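Local coordinates for microcin B17-processing protein McbD (Escherichia coli str. K-12 substr. MG1655, PDB 6GRH) that is necessary for processing the inactive microcin B17 precursor, McbA, into the active peptide, and belongs to the YcaO family, at residues Thr185-Glu190 with Leu315-Asn320; Ile191-Asn196 with Ala254-Val259. The protein carries 1 engineered substitution. All blocks are in the same frame, centred on the assembly; numbering follows the deposited sequence.

Contacts 1 and 2 form adjoining, largely apolar packing beside the mixed sheet, with centres about 11 Å apart. Along the chain, contact 2 is nested within the loop that contact 1 closes, and Glu190 is followed directly by Ile191. Leu317 of contact 1 joins the two: its CD2 lies 3.9 Å from Leu255 CD2 and 4.0 Å from Ile191 CD1, both in contact 2. Ile187 CG2 comes within 4.2 Å of Leu255 CD2, while Ile191 CD1 packs 3.6 Å from Leu315 O. Both contacts are intrachain packing within the YcaO domain, and no other subunit touches their segments.

Contact 1. Residues Thr185-Glu190 with Leu315-Asn320; sequences TEISSE and LTLEEN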
loop_
_atom_site.group_PDB
_atom_site.type_symbol
_atom_site.label_atom_id
_atom_site.label_comp_id
_atom_site.label_asym_id
_atom_site.label_seq_id
_atom_site.Cartn_x
_atom_site.Cartn_y
_atom_site.Cartn_z
ATOM N N THR E 185 39.741 -37.278 -19.737
ATOM C CA THR E 185 39.110 -37.029 -21.022
ATOM C C THR E 185 38.820 -35.547 -21.149
ATOM O O THR E 185 38.835 -34.810 -20.154
ATOM C CB THR E 185 37.791 -37.822 -21.145
ATOM O OG1 THR E 185 37.519 -38.127 -22.522
ATOM C CG2 THR E 185 36.642 -37.036 -20.557
ATOM N N GLU E 186 38.578 -35.125 -22.384
ATOM C CA GLU E 186 38.131 -33.773 -22.688
ATOM C C GLU E 186 36.641 -33.850 -23.094
ATOM O O GLU E 186 36.246 -34.730 -23.855
ATOM C CB GLU E 186 38.970 -33.162 -23.812
ATOM C CG GLU E 186 38.570 -31.724 -24.130
ATOM C CD GLU E 186 39.434 -31.051 -25.167
ATOM O OE1 GLU E 186 40.554 -31.540 -25.448
ATOM O OE2 GLU E 186 38.995 -29.985 -25.671
ATOM N N ILE E 187 35.836 -32.924 -22.587
ATOM C CA ILE E 187 34.438 -32.761 -23.009
ATOM C C ILE E 187 34.406 -31.685 -24.071
ATOM O O ILE E 187 35.070 -30.661 -23.917
ATOM C CB ILE E 187 33.527 -32.267 -21.874
ATOM C CG1 ILE E 187 33.658 -33.131 -20.624
ATOM C CG2 ILE E 187 32.081 -32.166 -22.343
ATOM C CD1 ILE E 187 33.486 -34.592 -20.866
ATOM N N SER E 188 33.603 -31.884 -25.113
ATOM C CA SER E 188 33.580 -30.950 -26.230
ATOM C C SER E 188 33.337 -29.534 -25.754
ATOM O O SER E 188 32.440 -29.281 -24.938
ATOM C CB SER E 188 32.494 -31.289 -27.238
ATOM O OG SER E 188 32.469 -30.301 -28.251
ATOM N N SER E 189 34.138 -28.615 -26.279
ATOM C CA SER E 189 34.017 -27.212 -25.936
ATOM C C SER E 189 32.722 -26.632 -26.525
ATOM O O SER E 189 32.234 -25.644 -26.010
ATOM C CB SER E 189 35.243 -26.437 -26.396
ATOM O OG SER E 189 35.446 -26.631 -27.771
ATOM N N GLU E 190 32.140 -27.287 -27.540
ATOM C CA GLU E 190 30.825 -26.887 -28.066
ATOM C C GLU E 190 29.633 -27.587 -27.401
ATOM O O GLU E 190 28.514 -27.448 -27.871
ATOM C CB GLU E 190 30.769 -27.100 -29.579
ATOM C CG GLU E 190 31.709 -26.198 -30.361
ATOM C CD GLU E 190 31.876 -26.622 -31.810
ATOM O OE1 GLU E 190 31.028 -27.371 -32.364
ATOM O OE2 GLU E 190 32.879 -26.208 -32.419
ATOM N N LEU E 315 31.287 -36.075 -26.744
ATOM C CA LEU E 315 30.158 -35.301 -27.288
ATOM C C LEU E 315 28.886 -35.408 -26.441
ATOM O O LEU E 315 27.934 -34.660 -26.673
ATOM C CB LEU E 315 29.833 -35.757 -28.721
ATOM C CG LEU E 315 30.877 -35.651 -29.829
ATOM C CD1 LEU E 315 30.245 -36.040 -31.157
ATOM C CD2 LEU E 315 31.473 -34.259 -29.925
ATOM N N THR E 316 28.858 -36.339 -25.482
ATOM C CA THR E 316 27.732 -36.524 -24.559
ATOM C C THR E 316 28.238 -36.741 -23.127
ATOM O O THR E 316 29.433 -37.038 -22.909
ATOM C CB THR E 316 26.861 -37.725 -24.961
ATOM O OG1 THR E 316 27.662 -38.909 -24.987
ATOM C CG2 THR E 316 26.239 -37.511 -26.358
ATOM N N LEU E 317 27.321 -36.619 -22.166
ATOM C CA LEU E 317 27.673 -36.584 -20.761
ATOM C C LEU E 317 27.224 -37.815 -19.967
ATOM O O LEU E 317 26.809 -37.689 -18.817
ATOM C CB LEU E 317 27.091 -35.306 -20.135
ATOM C CG LEU E 317 27.409 -34.007 -20.892
ATOM C CD1 LEU E 317 26.596 -32.856 -20.320
ATOM C CD2 LEU E 317 28.906 -33.701 -20.855
ATOM N N GLU E 318 27.350 -39.002 -20.540
ATOM C CA GLU E 318 26.997 -40.221 -19.799
ATOM C C GLU E 318 28.055 -40.679 -18.766
ATOM O O GLU E 318 29.263 -40.437 -18.934
ATOM C CB GLU E 318 26.659 -41.370 -20.741
ATOM C CG GLU E 318 27.848 -42.129 -21.344
ATOM C CD GLU E 318 28.542 -41.408 -22.485
ATOM O OE1 GLU E 318 28.142 -40.261 -22.810
ATOM O OE2 GLU E 318 29.495 -41.997 -23.047
ATOM N N GLU E 319 27.587 -41.342 -17.708
ATOM C CA GLU E 319 28.460 -42.010 -16.743
ATOM C C GLU E 319 29.041 -43.288 -17.357
ATOM O O GLU E 319 28.608 -43.723 -18.429
ATOM C CB GLU E 319 27.673 -42.345 -15.471
ATOM C CG GLU E 319 26.796 -41.194 -15.005
ATOM C CD GLU E 319 27.469 -39.857 -15.240
ATOM O OE1 GLU E 319 28.665 -39.848 -15.607
ATOM O OE2 GLU E 319 26.816 -38.812 -15.058
ATOM N N ASN E 320 30.029 -43.866 -16.676
ATOM C CA ASN E 320 30.694 -45.113 -17.114
ATOM C C ASN E 320 30.825 -46.061 -15.909
ATOM O O ASN E 320 30.445 -45.732 -14.781
ATOM C CB ASN E 320 32.066 -44.813 -17.760
ATOM C CG ASN E 320 33.063 -44.212 -16.768
ATOM O OD1 ASN E 320 33.627 -44.928 -15.923
ATOM N ND2 ASN E 320 33.273 -42.891 -16.852
#
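Ser188 and Leu315 bring the two backbones closest, their CA atoms 5.6 Å apart. Residues 185-187 run along strand 182-187, whereas the segment 315-320 belongs to the irregular loop between strand 307-308 and helix 327-334. Lys314, just before the loop segment, is backbone hydrogen-bonded to both Glu186 and Ser188, which sets the loop alongside the strand. On the strand's other edge, Ile187 is backbone-bonded to Ile213.

The side chains meet through methyl groups. Ile187 CG2 touches Leu317 CD2 at 3.8 Å, the two side chains crossing at about a right angle. With CG2 anti to the backbone N, that methyl meets the leucine, while CG1 stands beside the N; a beta-branched residue suits this extended, buried position. Although the CA-CB bond of Leu315 points away from the strand segment, the branch at CG turns CD2 back to within 4.1 Å of Ser188 CB.

Serine suits the turn: its CB offers a small apolar contact, while OG accepts from Glu190 N at 3.1 Å and an N-H...O angle of 143°, an ST turn just after Ile187. In the loop, Thr316 OG1 donates to Glu318 OE1 at 2.6 Å, on the syn side but 27° out of the carboxylate plane.

With 148 Å² buried and only carbon atoms meeting, the two segments cohere by dispersion and the hydrophobic effect, and the backbone bonds of neighbouring Lys314 supply directional links between loop and strand.

Contact 2. Residues Ile191-Asn196 with Ala254-Val259; sequences IVTGIN and ALCKSV
Cys256 SG meets the tip of Ile195, with CD1 3.6 Å away, where a loop containing an ST turn packs against a helix beside the mixed sheet. The loop, 191-196, connects strand 182-187 to helix 196-208; residues 254-259 are a piece of helix 251-275. The thiol is small and polarizable, and suits a place beside two methyl groups: Thr193 CG2 also approaches SG, at 4.3 Å. Ile195 reaches across because its chain is extended beyond CG1 (chi2 180°), which carries CD1 out to the sulfur.

One helical residue earlier, Leu255 CD2 lies 4.1 Å from Ile191 CG2. These two buried side chains run alongside one another in opposite directions, and their branched hydrocarbon groups fill this layer without polar atoms. All the contacts between the segments are of this kind, burying 175 Å² in total.

The next shell surrounds these groups. Ile198 of helix 196-208 packs on both Thr193 and Cys256, and Val226 and Thr228 of strand 224-231 support Leu255 from the sheet. Ser258 OG ties the helix to that strand through Val226 O and Thr228 OG1. Gly194 bends the loop with a positive phi of 79°, a conformation in which having no beta-carbon avoids crowding against Thr193 O. Arg206 NH2 bonds to Ile191 O. Threonine does double duty at 193: its methyl faces the cysteine, while Thr193 OG1 is hydrogen-bonded to Asp199 OD1 and accepts from Ile195 N at 3.1 Å with an N-H...O angle of 160°.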
loop_
_atom_site.group_PDB
_atom_site.type_symbol
_atom_site.label_atom_id
_atom_site.label_comp_id
_atom_site.label_asym_id
_atom_site.label_seq_id
_atom_site.Cartn_x
_atom_site.Cartn_y
_atom_site.Cartn_z
ATOM N N ILE E 191 29.863 -28.287 -26.284
ATOM C CA ILE E 191 28.825 -29.056 -25.587
ATOM C C ILE E 191 27.590 -28.211 -25.328
ATOM O O ILE E 191 27.716 -27.046 -24.955
ATOM C CB ILE E 191 29.351 -29.628 -24.235
ATOM C CG1 ILE E 191 28.390 -30.662 -23.640
ATOM C CG2 ILE E 191 29.628 -28.530 -23.191
ATOM C CD1 ILE E 191 28.379 -31.982 -24.386
ATOM N N VAL E 192 26.410 -28.799 -25.541
ATOM C CA VAL E 192 25.127 -28.168 -25.178
ATOM C C VAL E 192 24.524 -28.980 -24.033
ATOM O O VAL E 192 24.376 -30.200 -24.167
ATOM C CB VAL E 192 24.148 -28.112 -26.380
ATOM C CG1 VAL E 192 22.766 -27.623 -25.939
ATOM C CG2 VAL E 192 24.709 -27.211 -27.471
ATOM N N THR E 193 24.194 -28.310 -22.917
ATOM C CA THR E 193 23.652 -28.989 -21.735
ATOM C C THR E 193 22.120 -29.038 -21.664
ATOM O O THR E 193 21.584 -29.840 -20.909
ATOM C CB THR E 193 24.174 -28.374 -20.416
ATOM O OG1 THR E 193 23.564 -27.088 -20.169
ATOM C CG2 THR E 193 25.714 -28.266 -20.419
ATOM N N GLY E 194 21.416 -28.166 -22.390
ATOM C CA GLY E 194 19.968 -28.005 -22.202
ATOM C C GLY E 194 19.550 -27.162 -21.004
ATOM O O GLY E 194 18.383 -26.808 -20.880
ATOM N N ILE E 195 20.479 -26.800 -20.121
ATOM C CA ILE E 195 20.138 -25.993 -18.965
ATOM C C ILE E 195 20.425 -24.541 -19.348
ATOM O O ILE E 195 21.582 -24.195 -19.624
ATOM C CB ILE E 195 20.929 -26.429 -17.729
ATOM C CG1 ILE E 195 20.647 -27.918 -17.430
ATOM C CG2 ILE E 195 20.575 -25.525 -16.550
ATOM C CD1 ILE E 195 21.379 -28.474 -16.229
ATOM N N ASN E 196 19.378 -23.712 -19.371
ATOM C CA ASN E 196 19.445 -22.376 -19.970
ATOM C C ASN E 196 20.588 -21.503 -19.415
ATOM O O ASN E 196 21.318 -20.905 -20.200
ATOM C CB ASN E 196 18.097 -21.622 -19.852
ATOM C CG ASN E 196 17.123 -21.986 -20.968
ATOM O OD1 ASN E 196 17.324 -22.952 -21.702
ATOM N ND2 ASN E 196 16.079 -21.193 -21.118
ATOM N N ALA E 254 28.401 -32.128 -12.437
ATOM C CA ALA E 254 29.744 -31.586 -12.194
ATOM C C ALA E 254 30.075 -30.505 -13.222
ATOM O O ALA E 254 30.580 -29.439 -12.864
ATOM C CB ALA E 254 30.793 -32.692 -12.209
ATOM N N LEU E 255 29.748 -30.754 -14.486
ATOM C CA LEU E 255 30.024 -29.777 -15.546
ATOM C C LEU E 255 29.234 -28.494 -15.312
ATOM O O LEU E 255 29.789 -27.402 -15.421
ATOM C CB LEU E 255 29.724 -30.333 -16.943
ATOM C CG LEU E 255 29.795 -29.365 -18.138
ATOM C CD1 LEU E 255 31.053 -28.510 -18.088
ATOM C CD2 LEU E 255 29.761 -30.129 -19.454
ATOM N N CYS E 256 27.946 -28.627 -14.983
ATOM C CA CYS E 256 27.110 -27.450 -14.742
ATOM C C CYS E 256 27.617 -26.620 -13.576
ATOM O O CYS E 256 27.820 -25.421 -13.741
ATOM C CB CYS E 256 25.620 -27.822 -14.603
ATOM S SG CYS E 256 24.968 -28.516 -16.149
ATOM N N LYS E 257 27.890 -27.256 -12.434
ATOM C CA LYS E 257 28.469 -26.542 -11.301
ATOM C C LYS E 257 29.819 -25.887 -11.672
ATOM O O LYS E 257 30.066 -24.742 -11.339
ATOM C CB LYS E 257 28.624 -27.454 -10.068
ATOM C CG LYS E 257 27.298 -27.976 -9.484
ATOM C CD LYS E 257 27.325 -28.053 -7.940
ATOM N N SER E 258 30.668 -26.609 -12.391
ATOM C CA SER E 258 31.979 -26.071 -12.805
ATOM C C SER E 258 31.869 -24.776 -13.637
ATOM O O SER E 258 32.601 -23.807 -13.409
ATOM C CB SER E 258 32.758 -27.121 -13.584
ATOM O OG SER E 258 34.027 -26.631 -13.926
ATOM N N VAL E 259 30.939 -24.776 -14.583
ATOM C CA VAL E 259 30.691 -23.606 -15.420
ATOM C C VAL E 259 30.263 -22.393 -14.563
ATOM O O VAL E 259 30.749 -21.275 -14.773
ATOM C CB VAL E 259 29.664 -23.933 -16.519
ATOM C CG1 VAL E 259 29.149 -22.696 -17.248
ATOM C CG2 VAL E 259 30.292 -24.886 -17.505
#